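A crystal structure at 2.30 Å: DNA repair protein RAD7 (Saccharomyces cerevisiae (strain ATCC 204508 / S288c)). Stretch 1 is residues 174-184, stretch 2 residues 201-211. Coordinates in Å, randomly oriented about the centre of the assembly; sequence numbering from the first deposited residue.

Stretch 1, residues 174-184: LLINCGSTLVS
Stretch 2 (201-211) QYLVNDEFHSL

Two stretches that each leave a helix and end in extended backbone can be joined by a few backbone bonds and apolar packing; in RAD7 such a pair buries 696 Å² between them. Each runs from the end of a helix through a loop into extended backbone, and the offset between paired residues grows from 23 at Gly179-Tyr202 to 26 at Ser184-Ser210: the CA atoms of Gly179 and Tyr202 lie 5.0 Å apart, those of Val183 and Phe208 3.9 Å, and Ser184 meets Ser210 in a parallel bridge, CA to CA 4.5 Å.

Val183 covers the most surface. At phi/psi -113/-3 and chi1 m, it places CG1 3.3 Å from Asn205 OD1 and CG2 3.6 Å from His209 NE2, while its backbone carbonyl takes two of the three direct hydrogen bonds: His209 N donates to Val183 O at 2.9 Å, almost linearly, and Ser210 N adds a weak bond to Val183 O at 3.3 Å. A branched but short side chain fits between these neighbours. Phe208 (chi1 t) is buried, its ring face under Val183 C and its edge facing Leu182 O, 3.3 Å from Phe208 CD2. Beyond it, Ser184 CA approaches Ser210 O at 3.2 Å in a CA-H...O contact; both serine side chains lie on the same sheet face.

Tyr202 (m, chi2 -87°) anchors the helical end. Leu175 (m, t) lays CB over its ring, 3.8 Å from the centroid, and sends CD2 to within 4.1 Å of Leu203 CD2. Gly179 has no side chain; a CB would clash with Leu175 O of its own stretch at 2.5 Å and lie tight against Tyr202 O at 3.2 Å.

Asn205 (t, chi2 -77°) reaches across to the Ser180 carbonyl while bracing its own turn. Its ND2 donates to Ser180 O at 2.9 Å, while its OD1 accepts from Glu207 N at 3.0 Å within a type I turn, Asn205 to Phe208. One water donates to Gly179 O (2.8 Å) and Leu182 O (2.6 Å) and accepts from Asn205 N (3.0 Å), bridging backbone groups that do not pair directly.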

# COMPACT_ATOMS: atom_id res chain seq x y z
N LEU A 174 14.68 23.10 -5.14
CA LEU A 174 15.67 22.18 -5.69
C LEU A 174 17.07 22.77 -5.61
O LEU A 174 18.01 22.10 -5.16
CB LEU A 174 15.33 21.84 -7.15
CG LEU A 174 16.44 21.13 -7.93
CD1 LEU A 174 16.78 19.80 -7.27
CD2 LEU A 174 16.04 20.92 -9.38
N LEU A 175 17.22 24.02 -6.05
CA LEU A 175 18.54 24.63 -6.09
C LEU A 175 19.05 24.93 -4.68
O LEU A 175 20.22 24.68 -4.38
CB LEU A 175 18.49 25.90 -6.93
CG LEU A 175 18.14 25.69 -8.40
CD1 LEU A 175 17.99 27.02 -9.11
CD2 LEU A 175 19.18 24.82 -9.08
N ILE A 176 18.19 25.46 -3.82
CA ILE A 176 18.59 25.75 -2.45
C ILE A 176 19.07 24.48 -1.75
O ILE A 176 20.09 24.49 -1.05
CB ILE A 176 17.43 26.42 -1.69
CG1 ILE A 176 17.21 27.84 -2.23
CG2 ILE A 176 17.72 26.47 -0.19
CD1 ILE A 176 16.01 28.56 -1.64
N ASN A 177 18.34 23.37 -1.92
CA ASN A 177 18.66 22.15 -1.18
C ASN A 177 19.70 21.27 -1.86
O ASN A 177 20.42 20.54 -1.17
CB ASN A 177 17.39 21.33 -0.94
CG ASN A 177 16.49 21.94 0.12
OD1 ASN A 177 16.74 21.79 1.31
ND2 ASN A 177 15.45 22.65 -0.31
N CYS A 178 19.81 21.31 -3.19
CA CYS A 178 20.66 20.38 -3.91
C CYS A 178 21.57 21.04 -4.94
O CYS A 178 22.32 20.33 -5.62
CB CYS A 178 19.81 19.31 -4.61
SG CYS A 178 18.57 18.54 -3.54
N GLY A 179 21.54 22.36 -5.06
CA GLY A 179 22.29 23.06 -6.09
C GLY A 179 23.75 22.65 -6.21
O GLY A 179 24.18 22.20 -7.28
N SER A 180 24.51 22.80 -5.13
CA SER A 180 25.94 22.50 -5.18
C SER A 180 26.23 21.02 -5.41
O SER A 180 27.37 20.67 -5.74
CB SER A 180 26.61 22.96 -3.89
OG SER A 180 26.07 22.29 -2.77
N THR A 181 25.24 20.15 -5.24
CA THR A 181 25.42 18.72 -5.45
C THR A 181 25.11 18.29 -6.87
O THR A 181 25.62 17.25 -7.32
CB THR A 181 24.53 17.93 -4.48
OG1 THR A 181 24.77 18.39 -3.14
CG2 THR A 181 24.82 16.44 -4.55
N LEU A 182 24.31 19.06 -7.60
CA LEU A 182 23.89 18.66 -8.94
C LEU A 182 25.05 18.70 -9.92
O LEU A 182 25.76 19.70 -10.04
CB LEU A 182 22.77 19.59 -9.43
CG LEU A 182 21.41 19.46 -8.76
CD1 LEU A 182 20.51 20.60 -9.21
CD2 LEU A 182 20.76 18.11 -9.06
N VAL A 183 25.24 17.59 -10.64
CA VAL A 183 26.10 17.55 -11.82
C VAL A 183 25.32 17.32 -13.09
O VAL A 183 25.91 17.32 -14.18
CB VAL A 183 27.21 16.48 -11.67
CG1 VAL A 183 28.19 16.89 -10.58
CG2 VAL A 183 26.61 15.12 -11.37
N SER A 184 24.00 17.12 -13.00
CA SER A 184 23.15 16.87 -14.16
C SER A 184 21.75 17.38 -13.85
O SER A 184 21.19 17.07 -12.80
CB SER A 184 23.12 15.38 -14.50
OG SER A 184 22.12 15.09 -15.46
N GLN A 201 23.60 30.89 -10.70
CA GLN A 201 23.95 31.13 -9.30
C GLN A 201 24.23 29.83 -8.56
O GLN A 201 25.17 29.76 -7.75
CB GLN A 201 22.82 31.88 -8.60
CG GLN A 201 22.44 33.20 -9.23
CD GLN A 201 21.46 33.98 -8.37
OE1 GLN A 201 21.40 33.80 -7.16
NE2 GLN A 201 20.69 34.86 -9.01
N TYR A 202 23.43 28.79 -8.80
CA TYR A 202 23.42 27.62 -7.93
C TYR A 202 24.19 26.43 -8.48
O TYR A 202 24.62 25.58 -7.70
CB TYR A 202 21.98 27.19 -7.66
CG TYR A 202 21.24 28.10 -6.71
CD1 TYR A 202 21.32 27.93 -5.34
CD2 TYR A 202 20.44 29.13 -7.20
CE1 TYR A 202 20.64 28.76 -4.47
CE2 TYR A 202 19.75 29.97 -6.34
CZ TYR A 202 19.86 29.77 -4.98
OH TYR A 202 19.18 30.60 -4.11
N LEU A 203 24.37 26.33 -9.80
CA LEU A 203 24.99 25.16 -10.41
C LEU A 203 26.50 25.38 -10.43
O LEU A 203 27.11 25.68 -11.46
CB LEU A 203 24.43 24.91 -11.80
CG LEU A 203 22.93 24.67 -11.90
CD1 LEU A 203 22.54 24.40 -13.34
CD2 LEU A 203 22.50 23.50 -11.01
N VAL A 204 27.12 25.19 -9.26
CA VAL A 204 28.53 25.53 -9.07
C VAL A 204 29.42 24.30 -8.97
O VAL A 204 30.65 24.45 -8.88
CB VAL A 204 28.72 26.43 -7.83
CG1 VAL A 204 27.91 27.71 -7.98
CG2 VAL A 204 28.32 25.69 -6.56
N ASN A 205 28.86 23.10 -8.99
CA ASN A 205 29.68 21.90 -8.88
C ASN A 205 30.70 21.87 -10.01
O ASN A 205 30.35 21.95 -11.19
CB ASN A 205 28.82 20.65 -8.91
CG ASN A 205 29.56 19.42 -8.42
OD1 ASN A 205 30.38 18.85 -9.14
ND2 ASN A 205 29.27 18.99 -7.20
N ASP A 206 31.98 21.74 -9.64
CA ASP A 206 33.07 21.77 -10.61
C ASP A 206 33.09 20.55 -11.52
O ASP A 206 33.98 20.47 -12.38
CB ASP A 206 34.40 21.89 -9.87
CG ASP A 206 34.52 23.18 -9.08
OD1 ASP A 206 34.10 24.24 -9.59
OD2 ASP A 206 35.02 23.13 -7.94
N GLU A 207 32.17 19.60 -11.37
CA GLU A 207 32.10 18.42 -12.23
C GLU A 207 30.80 18.38 -13.05
O GLU A 207 30.47 17.33 -13.61
CB GLU A 207 32.23 17.14 -11.40
CG GLU A 207 33.60 16.95 -10.78
CD GLU A 207 33.62 15.80 -9.79
OE1 GLU A 207 32.63 15.63 -9.05
OE2 GLU A 207 34.63 15.05 -9.77
N PHE A 208 30.07 19.49 -13.13
CA PHE A 208 28.80 19.50 -13.84
C PHE A 208 29.01 19.08 -15.29
O PHE A 208 29.92 19.58 -15.96
CB PHE A 208 28.15 20.88 -13.77
CG PHE A 208 26.69 20.88 -14.12
CD1 PHE A 208 26.28 20.96 -15.43
CD2 PHE A 208 25.73 20.80 -13.12
CE1 PHE A 208 24.93 20.95 -15.75
CE2 PHE A 208 24.39 20.79 -13.43
CZ PHE A 208 23.98 20.86 -14.75
N HIS A 209 28.16 18.17 -15.78
CA HIS A 209 28.39 17.61 -17.11
C HIS A 209 27.16 17.49 -18.00
O HIS A 209 27.34 17.24 -19.20
CB HIS A 209 29.04 16.22 -16.98
CG HIS A 209 28.26 15.24 -16.16
ND1 HIS A 209 27.11 14.63 -16.62
CD2 HIS A 209 28.47 14.76 -14.91
CE1 HIS A 209 26.65 13.82 -15.69
NE2 HIS A 209 27.45 13.88 -14.64
N SER A 210 25.94 17.66 -17.50
CA SER A 210 24.74 17.44 -18.31
C SER A 210 23.69 18.49 -18.00
O SER A 210 23.18 18.57 -16.88
CB SER A 210 24.16 16.04 -18.07
OG SER A 210 24.98 15.04 -18.65
N LEU A 211 23.34 19.29 -19.02
CA LEU A 211 22.30 20.30 -18.92
C LEU A 211 21.29 20.09 -20.03
O LEU A 211 21.67 20.01 -21.20
CB LEU A 211 22.88 21.72 -19.03
CG LEU A 211 21.82 22.83 -19.06
CD1 LEU A 211 21.15 22.94 -17.71
CD2 LEU A 211 22.42 24.15 -19.48
O HOH W 1 26.05 22.21 -9.37